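PDB 4RXT: sugar ABC transporter from Agrobacterium radiobacter, which binds arabinopyranose between its two lobes and probably delivers sugar to an ABC-type importer as its periplasmic solute-binding component. Local coordinates for residues Ile10-Asp13 and Tyr18-Ile21; Asn49-Ile54 and Val67-Glu72; Gly119-Ile124 and Thr160-Leu165. All coordinates share one frame; numbering follows the deposited sequence.

Interaction 1. Residues Ile10-Asp13 and Tyr18-Ile21. With ARA (alpha-L-arabinopyranose), chain B.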
loop_
_atom_site.group_PDB
_atom_site.type_symbol
_atom_site.label_atom_id
_atom_site.label_comp_id
_atom_site.label_asym_id
_atom_site.label_seq_id
_atom_site.Cartn_x
_atom_site.Cartn_y
_atom_site.Cartn_z
ATOM N N ILE A 10 8.358 6.460 -10.825
ATOM C CA ILE A 10 9.138 6.545 -9.601
ATOM C C ILE A 10 8.313 5.914 -8.504
ATOM O O ILE A 10 7.277 6.431 -8.102
ATOM C CB ILE A 10 9.470 8.017 -9.222
ATOM C CG1 ILE A 10 10.192 8.708 -10.378
ATOM C CG2 ILE A 10 10.306 8.068 -7.932
ATOM C CD1 ILE A 10 10.328 10.204 -10.215
ATOM N N VAL A 11 8.781 4.773 -8.027
ATOM C CA VAL A 11 8.114 4.040 -6.964
ATOM C C VAL A 11 8.751 4.337 -5.616
ATOM O O VAL A 11 9.809 4.969 -5.563
ATOM C CB VAL A 11 8.075 2.538 -7.234
ATOM C CG1 VAL A 11 7.281 2.267 -8.519
ATOM C CG2 VAL A 11 9.489 1.966 -7.317
ATOM N N LYS A 12 8.095 3.925 -4.527
ATOM C CA LYS A 12 8.658 4.192 -3.177
ATOM C C LYS A 12 9.899 3.340 -2.875
ATOM O O LYS A 12 10.750 3.747 -2.106
ATOM C CB LYS A 12 7.625 3.927 -2.074
ATOM C CG LYS A 12 6.352 4.748 -2.145
ATOM C CD LYS A 12 5.546 4.587 -0.881
ATOM C CE LYS A 12 4.232 5.334 -0.916
ATOM N NZ LYS A 12 3.585 5.272 0.430
ATOM N N ASP A 13 9.934 2.092 -3.380
ATOM C CA ASP A 13 10.993 1.153 -2.984
ATOM C C ASP A 13 11.053 0.028 -4.012
ATOM O O ASP A 13 10.165 -0.811 -4.082
ATOM C CB ASP A 13 10.710 0.591 -1.578
ATOM C CG ASP A 13 11.782 -0.443 -1.090
ATOM O OD1 ASP A 13 12.670 -0.852 -1.877
ATOM O OD2 ASP A 13 11.716 -0.888 0.074
ATOM N N TYR A 18 5.475 -5.499 -3.830
ATOM C CA TYR A 18 4.351 -4.681 -4.226
ATOM C C TYR A 18 4.732 -3.697 -5.353
ATOM O O TYR A 18 4.035 -3.583 -6.365
ATOM C CB TYR A 18 3.858 -3.895 -3.026
ATOM C CG TYR A 18 2.698 -2.988 -3.354
ATOM C CD1 TYR A 18 1.384 -3.448 -3.344
ATOM C CD2 TYR A 18 2.901 -1.628 -3.655
ATOM C CE1 TYR A 18 0.321 -2.599 -3.629
ATOM C CE2 TYR A 18 1.837 -0.798 -3.958
ATOM C CZ TYR A 18 0.548 -1.268 -3.905
ATOM O OH TYR A 18 -0.521 -0.442 -4.187
ATOM N N TRP A 19 5.832 -2.974 -5.135
ATOM C CA TRP A 19 6.295 -2.002 -6.146
ATOM C C TRP A 19 6.774 -2.657 -7.415
ATOM O O TRP A 19 6.685 -2.078 -8.475
ATOM C CB TRP A 19 7.361 -1.027 -5.583
ATOM C CG TRP A 19 6.771 -0.176 -4.512
ATOM C CD1 TRP A 19 7.019 -0.252 -3.193
ATOM C CD2 TRP A 19 5.686 0.727 -4.677
ATOM N NE1 TRP A 19 6.181 0.582 -2.498
ATOM C CE2 TRP A 19 5.359 1.210 -3.400
ATOM C CE3 TRP A 19 4.972 1.182 -5.775
ATOM C CZ2 TRP A 19 4.362 2.116 -3.216
ATOM C CZ3 TRP A 19 3.987 2.092 -5.592
ATOM C CH2 TRP A 19 3.688 2.540 -4.327
ATOM N N GLN A 20 7.279 -3.880 -7.291
ATOM C CA GLN A 20 7.655 -4.659 -8.489
ATOM C C GLN A 20 6.432 -5.009 -9.350
ATOM O O GLN A 20 6.512 -5.061 -10.579
ATOM C CB GLN A 20 8.443 -5.896 -8.101
ATOM C CG GLN A 20 9.811 -5.494 -7.570
ATOM C CD GLN A 20 10.513 -6.544 -6.728
ATOM O OE1 GLN A 20 10.034 -7.679 -6.573
ATOM N NE2 GLN A 20 11.654 -6.150 -6.135
ATOM N N ILE A 21 5.279 -5.165 -8.723
ATOM C CA ILE A 21 4.027 -5.394 -9.477
ATOM C C ILE A 21 3.664 -4.116 -10.231
ATOM O O ILE A 21 3.361 -4.133 -11.400
ATOM C CB ILE A 21 2.836 -5.816 -8.592
ATOM C CG1 ILE A 21 3.098 -7.173 -7.905
ATOM C CG2 ILE A 21 1.563 -5.912 -9.452
ATOM C CD1 ILE A 21 2.134 -7.471 -6.761
HETATM C C1 ARA B . 1.448 -0.891 -0.097
HETATM C C2 ARA B . 1.029 0.589 0.007
HETATM C C3 ARA B . 2.233 1.474 -0.267
HETATM C C4 ARA B . 3.434 1.084 0.612
HETATM C C5 ARA B . 3.245 -0.235 1.236
HETATM O O1 ARA B . 0.378 -1.331 0.730
HETATM O O2 ARA B . 0.007 0.899 -0.960
HETATM O O3 ARA B . 1.823 2.844 -0.125
HETATM O O4 ARA B . 3.556 1.895 1.783
HETATM O O5 ARA B . 2.741 -1.261 0.364
#
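On the first turn of helix 17-33, Trp-19 packs on Val-11, Lys-12 and Asp-13, where strand 9-11 gives way to a loop, and Tyr-18 just before it meets the bound sugar. Tyr-18 lays one ring face against the arabinose, with C1 3.7 Å above the centre of the Tyr-18 ring. Its hydroxyl is hydrogen-bonded to Asp-93. The same tyrosine packs with CD2 over one face of the Trp-19 ring.

Trp-19 carries the contact to 10-13. Its opposite face lies under the backbone N atoms of Lys-12 and Asp-13. The N of Asp-13 is buried here and has no polar partner. Val-11 CB touches the benzo side of the indole at CE3, 3.7 Å away. Lys-12 CG rests 3.5 Å from Trp-19 CZ2. Beyond CG the lysine is extended past the indole, and its NZ reaches the sugar with a hydrogen bond of 3.1 Å to O3. The CZ2 of Trp-19 is itself 3.7 Å from sugar C3. Its NE1 bonds to Glu-45, which helps fix the turn of the ring. An aromatic face packed on a sugar whose hydroxyls are held by polar side chains is typical of carbohydrate-binding pockets in periplasmic binding proteins.

Interaction 2. Residues Asn49-Ile54 and Val67-Glu72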
loop_
_atom_site.group_PDB
_atom_site.type_symbol
_atom_site.label_atom_id
_atom_site.label_comp_id
_atom_site.label_asym_id
_atom_site.label_seq_id
_atom_site.Cartn_x
_atom_site.Cartn_y
_atom_site.Cartn_z
ATOM N N ASN A 49 14.382 11.592 1.039
ATOM C CA ASN A 49 15.348 12.422 0.315
ATOM C C ASN A 49 15.722 11.746 -1.003
ATOM O O ASN A 49 15.861 12.400 -2.028
ATOM C CB ASN A 49 16.619 12.638 1.156
ATOM C CG ASN A 49 17.562 13.653 0.552
ATOM O OD1 ASN A 49 17.147 14.718 0.098
ATOM N ND2 ASN A 49 18.830 13.355 0.588
ATOM N N GLY A 50 15.881 10.414 -0.943
ATOM C CA GLY A 50 16.243 9.628 -2.086
ATOM C C GLY A 50 15.221 9.797 -3.175
ATOM O O GLY A 50 15.566 9.998 -4.346
ATOM N N GLN A 51 13.960 9.708 -2.804
ATOM C CA GLN A 51 12.900 9.900 -3.797
ATOM C C GLN A 51 12.880 11.328 -4.360
ATOM O O GLN A 51 12.691 11.535 -5.544
ATOM C CB GLN A 51 11.526 9.526 -3.230
ATOM C CG GLN A 51 10.516 9.414 -4.350
ATOM C CD GLN A 51 9.103 9.139 -3.901
ATOM O OE1 GLN A 51 8.516 9.900 -3.152
ATOM N NE2 GLN A 51 8.546 8.038 -4.362
ATOM N N ILE A 52 13.052 12.309 -3.477
ATOM C CA ILE A 52 13.053 13.701 -3.922
ATOM C C ILE A 52 14.183 13.944 -4.951
ATOM O O ILE A 52 13.977 14.573 -5.987
ATOM C CB ILE A 52 13.131 14.660 -2.723
ATOM C CG1 ILE A 52 11.852 14.574 -1.884
ATOM C CG2 ILE A 52 13.308 16.106 -3.210
ATOM C CD1 ILE A 52 11.974 15.291 -0.549
ATOM N N SER A 53 15.369 13.439 -4.635
ATOM C CA SER A 53 16.518 13.534 -5.538
ATOM C C SER A 53 16.243 12.904 -6.893
ATOM O O SER A 53 16.531 13.481 -7.940
ATOM C CB SER A 53 17.752 12.870 -4.902
ATOM O OG SER A 53 18.198 13.606 -3.780
ATOM N N ILE A 54 15.656 11.721 -6.860
ATOM C CA ILE A 54 15.291 11.013 -8.096
ATOM C C ILE A 54 14.271 11.812 -8.921
ATOM O O ILE A 54 14.436 11.942 -10.143
ATOM C CB ILE A 54 14.779 9.580 -7.769
ATOM C CG1 ILE A 54 15.937 8.733 -7.256
ATOM C CG2 ILE A 54 14.072 8.916 -8.971
ATOM C CD1 ILE A 54 15.480 7.486 -6.537
ATOM N N VAL A 67 5.217 9.540 -13.700
ATOM C CA VAL A 67 4.325 8.854 -12.766
ATOM C C VAL A 67 5.082 8.652 -11.473
ATOM O O VAL A 67 6.212 8.186 -11.474
ATOM C CB VAL A 67 3.837 7.485 -13.293
ATOM C CG1 VAL A 67 2.952 6.769 -12.261
ATOM C CG2 VAL A 67 3.097 7.669 -14.611
ATOM N N ILE A 68 4.476 9.021 -10.357
ATOM C CA ILE A 68 5.118 8.868 -9.058
ATOM C C ILE A 68 4.161 8.378 -7.979
ATOM O O ILE A 68 2.996 8.783 -7.945
ATOM C CB ILE A 68 5.813 10.184 -8.603
ATOM C CG1 ILE A 68 6.576 10.039 -7.289
ATOM C CG2 ILE A 68 4.834 11.364 -8.525
ATOM C CD1 ILE A 68 7.588 11.125 -7.020
ATOM N N SER A 69 4.698 7.520 -7.099
ATOM C CA SER A 69 4.042 7.152 -5.827
ATOM C C SER A 69 4.752 7.910 -4.707
ATOM O O SER A 69 5.733 7.442 -4.204
ATOM C CB SER A 69 4.103 5.632 -5.572
ATOM O OG SER A 69 5.447 5.234 -5.463
ATOM N N PRO A 70 4.215 9.083 -4.315
ATOM C CA PRO A 70 4.909 9.868 -3.309
ATOM C C PRO A 70 5.097 9.115 -2.003
ATOM O O PRO A 70 4.141 8.646 -1.412
ATOM C CB PRO A 70 4.014 11.091 -3.112
ATOM C CG PRO A 70 3.162 11.169 -4.331
ATOM C CD PRO A 70 3.010 9.753 -4.829
ATOM N N THR A 71 6.339 9.073 -1.515
ATOM C CA THR A 71 6.638 8.247 -0.376
ATOM C C THR A 71 6.186 8.808 0.971
ATOM O O THR A 71 5.847 8.070 1.874
ATOM C CB THR A 71 8.104 7.792 -0.394
ATOM O OG1 THR A 71 8.228 6.619 0.427
ATOM C CG2 THR A 71 9.013 8.907 0.071
ATOM N N GLU A 72 6.132 10.137 1.093
ATOM C CA GLU A 72 5.751 10.787 2.343
ATOM C C GLU A 72 4.877 11.974 1.880
ATOM O O GLU A 72 5.228 12.688 0.936
ATOM C CB GLU A 72 7.033 11.237 3.102
ATOM C CG GLU A 72 6.961 11.349 4.636
ATOM C CD GLU A 72 6.563 12.724 5.184
ATOM O OE1 GLU A 72 6.444 13.696 4.434
ATOM O OE2 GLU A 72 6.361 12.827 6.409
#
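This is a buried polar clasp: the side-chain amide of Gln-51, on helix 48-60, grips the backbone of Ser-69 and Thr-71 in the loop that follows strand 66-68. It sits at the C-terminal end of that strand, on the side of the sheet covered by the helix.

Gln-51 CB points at the loop. With CG anti to the backbone N (chi1 -166°) and the chain extended beyond it, the amide is carried straight off the helix. Both ends of the amide are used. OE1 accepts the N-H of Thr-71 at 2.8 Å, with an N-H...O angle of 154°. On the other side NE2 gives a hydrogen to Ser-69 O at 2.9 Å, and this bond is a little straighter, at 161°. That acceptor lies close to the amide plane of Gln-51, while NE2 stands above the carbonyl plane of Ser-69. Two bonds of opposite sense fix the rotation of the amide. They also hold the backbone on both sides of Pro-70, which has no N-H to offer.

Two apolar side-chain ends flank the amide. Ile-68 CD1 packs 4.0 Å from Gln-51 CD. The methyl CG2 of Thr-71 lies 3.4 Å from Gln-51 OE1. Thr-71 turns its hydroxyl elsewhere, to the backbone O of Glu-45, a sugar-binding residue. Ser-69 OG makes a weak hydrogen bond to Ile-10 O. Ser-69 also touches the sugar-binding Lys-12, which places the loop one shell behind the pocket. A loop leaving the C-terminal end of a parallel strand and fastened to the preceding helix fits the beta-alpha-beta layout of the type I periplasmic binding protein fold, where such loops border the ligand cleft.

Interaction 3. Residues Gly119-Ile124 and Thr160-Leu165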
loop_
_atom_site.group_PDB
_atom_site.type_symbol
_atom_site.label_atom_id
_atom_site.label_comp_id
_atom_site.label_asym_id
_atom_site.label_seq_id
_atom_site.Cartn_x
_atom_site.Cartn_y
_atom_site.Cartn_z
ATOM N N GLY A 119 -13.039 -6.718 8.877
ATOM C CA GLY A 119 -12.469 -8.091 8.709
ATOM C C GLY A 119 -11.916 -8.556 10.032
ATOM O O GLY A 119 -12.062 -9.699 10.425
ATOM N N LEU A 120 -11.300 -7.640 10.781
ATOM C CA LEU A 120 -10.695 -8.000 12.054
ATOM C C LEU A 120 -11.763 -8.365 13.087
ATOM O O LEU A 120 -11.675 -9.346 13.810
ATOM C CB LEU A 120 -9.812 -6.856 12.578
ATOM C CG LEU A 120 -9.088 -7.119 13.880
ATOM C CD1 LEU A 120 -8.140 -8.269 13.688
ATOM C CD2 LEU A 120 -8.252 -5.952 14.372
ATOM N N ALA A 121 -12.830 -7.585 13.095
ATOM C CA ALA A 121 -13.946 -7.844 14.000
ATOM C C ALA A 121 -14.555 -9.205 13.687
ATOM O O ALA A 121 -14.864 -9.979 14.598
ATOM C CB ALA A 121 -14.991 -6.746 13.892
ATOM N N ALA A 122 -14.736 -9.484 12.402
ATOM C CA ALA A 122 -15.330 -10.762 11.982
ATOM C C ALA A 122 -14.428 -11.917 12.416
ATOM O O ALA A 122 -14.907 -12.991 12.874
ATOM C CB ALA A 122 -15.545 -10.772 10.473
ATOM N N ALA A 123 -13.119 -11.724 12.266
ATOM C CA ALA A 123 -12.165 -12.786 12.612
ATOM C C ALA A 123 -12.149 -13.061 14.110
ATOM O O ALA A 123 -12.119 -14.237 14.553
ATOM C CB ALA A 123 -10.782 -12.432 12.099
ATOM N N ILE A 124 -12.187 -11.979 14.890
ATOM C CA ILE A 124 -12.249 -12.115 16.348
ATOM C C ILE A 124 -13.557 -12.829 16.761
ATOM O O ILE A 124 -13.568 -13.678 17.648
ATOM C CB ILE A 124 -12.064 -10.773 17.058
ATOM C CG1 ILE A 124 -10.632 -10.299 16.799
ATOM C CG2 ILE A 124 -12.366 -10.913 18.540
ATOM C CD1 ILE A 124 -10.419 -8.841 17.103
ATOM N N THR A 160 -16.653 3.505 16.188
ATOM C CA THR A 160 -18.118 3.663 16.085
ATOM C C THR A 160 -18.852 2.309 15.990
ATOM O O THR A 160 -19.910 2.088 16.590
ATOM C CB THR A 160 -18.527 4.598 14.947
ATOM O OG1 THR A 160 -18.126 4.054 13.724
ATOM C CG2 THR A 160 -17.836 5.916 15.087
ATOM N N LYS A 161 -18.265 1.393 15.250
ATOM C CA LYS A 161 -18.969 0.169 14.940
ATOM C C LYS A 161 -18.629 -0.964 15.898
ATOM O O LYS A 161 -19.455 -1.870 16.102
ATOM C CB LYS A 161 -18.732 -0.196 13.477
ATOM C CG LYS A 161 -19.433 -1.461 13.071
ATOM C CD LYS A 161 -19.477 -1.598 11.576
ATOM C CE LYS A 161 -20.403 -2.725 11.182
ATOM N NZ LYS A 161 -21.796 -2.311 11.496
ATOM N N TYR A 162 -17.434 -0.925 16.494
ATOM C CA TYR A 162 -16.939 -2.072 17.304
ATOM C C TYR A 162 -16.525 -1.619 18.691
ATOM O O TYR A 162 -15.374 -1.721 19.073
ATOM C CB TYR A 162 -15.818 -2.816 16.581
ATOM C CG TYR A 162 -16.222 -3.269 15.196
ATOM C CD1 TYR A 162 -17.225 -4.179 15.038
ATOM C CD2 TYR A 162 -15.645 -2.720 14.048
ATOM C CE1 TYR A 162 -17.622 -4.593 13.771
ATOM C CE2 TYR A 162 -16.045 -3.112 12.777
ATOM C CZ TYR A 162 -17.046 -4.055 12.640
ATOM O OH TYR A 162 -17.528 -4.455 11.392
ATOM N N PRO A 163 -17.494 -1.101 19.471
ATOM C CA PRO A 163 -17.086 -0.570 20.769
ATOM C C PRO A 163 -16.480 -1.575 21.764
ATOM O O PRO A 163 -15.869 -1.171 22.748
ATOM C CB PRO A 163 -18.395 0.061 21.309
ATOM C CG PRO A 163 -19.470 -0.765 20.652
ATOM C CD PRO A 163 -18.952 -0.997 19.263
ATOM N N GLY A 164 -16.658 -2.882 21.497
ATOM C CA GLY A 164 -16.100 -3.939 22.337
ATOM C C GLY A 164 -14.617 -4.200 22.061
ATOM O O GLY A 164 -13.963 -4.900 22.839
ATOM N N LEU A 165 -14.119 -3.652 20.946
ATOM C CA LEU A 165 -12.688 -3.689 20.617
ATOM C C LEU A 165 -11.994 -2.475 21.226
ATOM O O LEU A 165 -12.480 -1.309 21.136
ATOM C CB LEU A 165 -12.458 -3.734 19.123
ATOM C CG LEU A 165 -13.100 -4.943 18.424
ATOM C CD1 LEU A 165 -12.775 -4.849 16.940
ATOM C CD2 LEU A 165 -12.652 -6.286 19.001
#
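Ala-121 puts its methyl group over the ring of Tyr-162, and beside it Leu-165 meets Ile-124. The contact belongs to the second alpha/beta lobe of the periplasmic binding protein fold. It packs helix 109-128 against the turn that leads from helix 145-161 into the edge strand 165-172.

The helix offers a small bump. Ala-121 CB sits 3.5 Å from the centroid of the Tyr-162 ring and only 15° off the ring normal, a CH-pi contact over the face. The ring atom nearest to Ala-121 CB is Tyr-162 CE1, at 3.4 Å. CG of Tyr-162 stands anti to its carbonyl carbon (chi1 -55°), which swings the ring out over Ala-121. The small side chain lets the flat ring come close to the helix. On the other face of the ring lies CG of Lys-161, so the ring is sandwiched between an alkyl chain and a methyl. The tyrosine hydroxyl reaches past the alanine to a hydrogen bond with Asp-118, one turn back on the same helix. Ring and hydroxyl are thus both held by helix 109-128.

Tyr-162 and Leu-165 are the two ends of a type I beta turn. The turn is closed by the bond from Leu-165 N to Tyr-162 O, 3.0 Å long. It brings both side chains round to face the helix, while Pro-163 at the bend is exposed. Ile-124 also touches Val-135 of strand 133-139, which extends this apolar patch toward the sheet. Leu-165 fills the groove between Ala-121 and Ile-124, which lie on the same side of the helix about one turn apart. Its two methyls divide the task. CD1 leans on the alanine, 4.2 Å from Ala-121 CB. The other leucine methyl, CD2, meets Ile-124 CD1 at 3.9 Å.

Overall arrangement
Interactions 1 and 2 share one lobe and one parallel sheet, with centres about 11 Å apart. Strands 9-11 and 66-68 are neighbours there: Ile-10 N lies 2.8 Å from Val-67 O, and Ile-10 O lies 3.0 Å from Ser-69 N, both probable hydrogen bonds. Interaction 3 is in the other lobe. All three are buried, but interaction 3 is centred farthest from the centre of the chain, about 22 Å, and its turn carries the exposed Pro-163. Chemistry changes with place. At the cleft, interaction 1 combines an aromatic ring with a sugar-binding lysine. Behind it, interaction 2 relies on side-chain-to-backbone hydrogen bonds. Interaction 3 has apolar and CH-pi contacts alone across its segments.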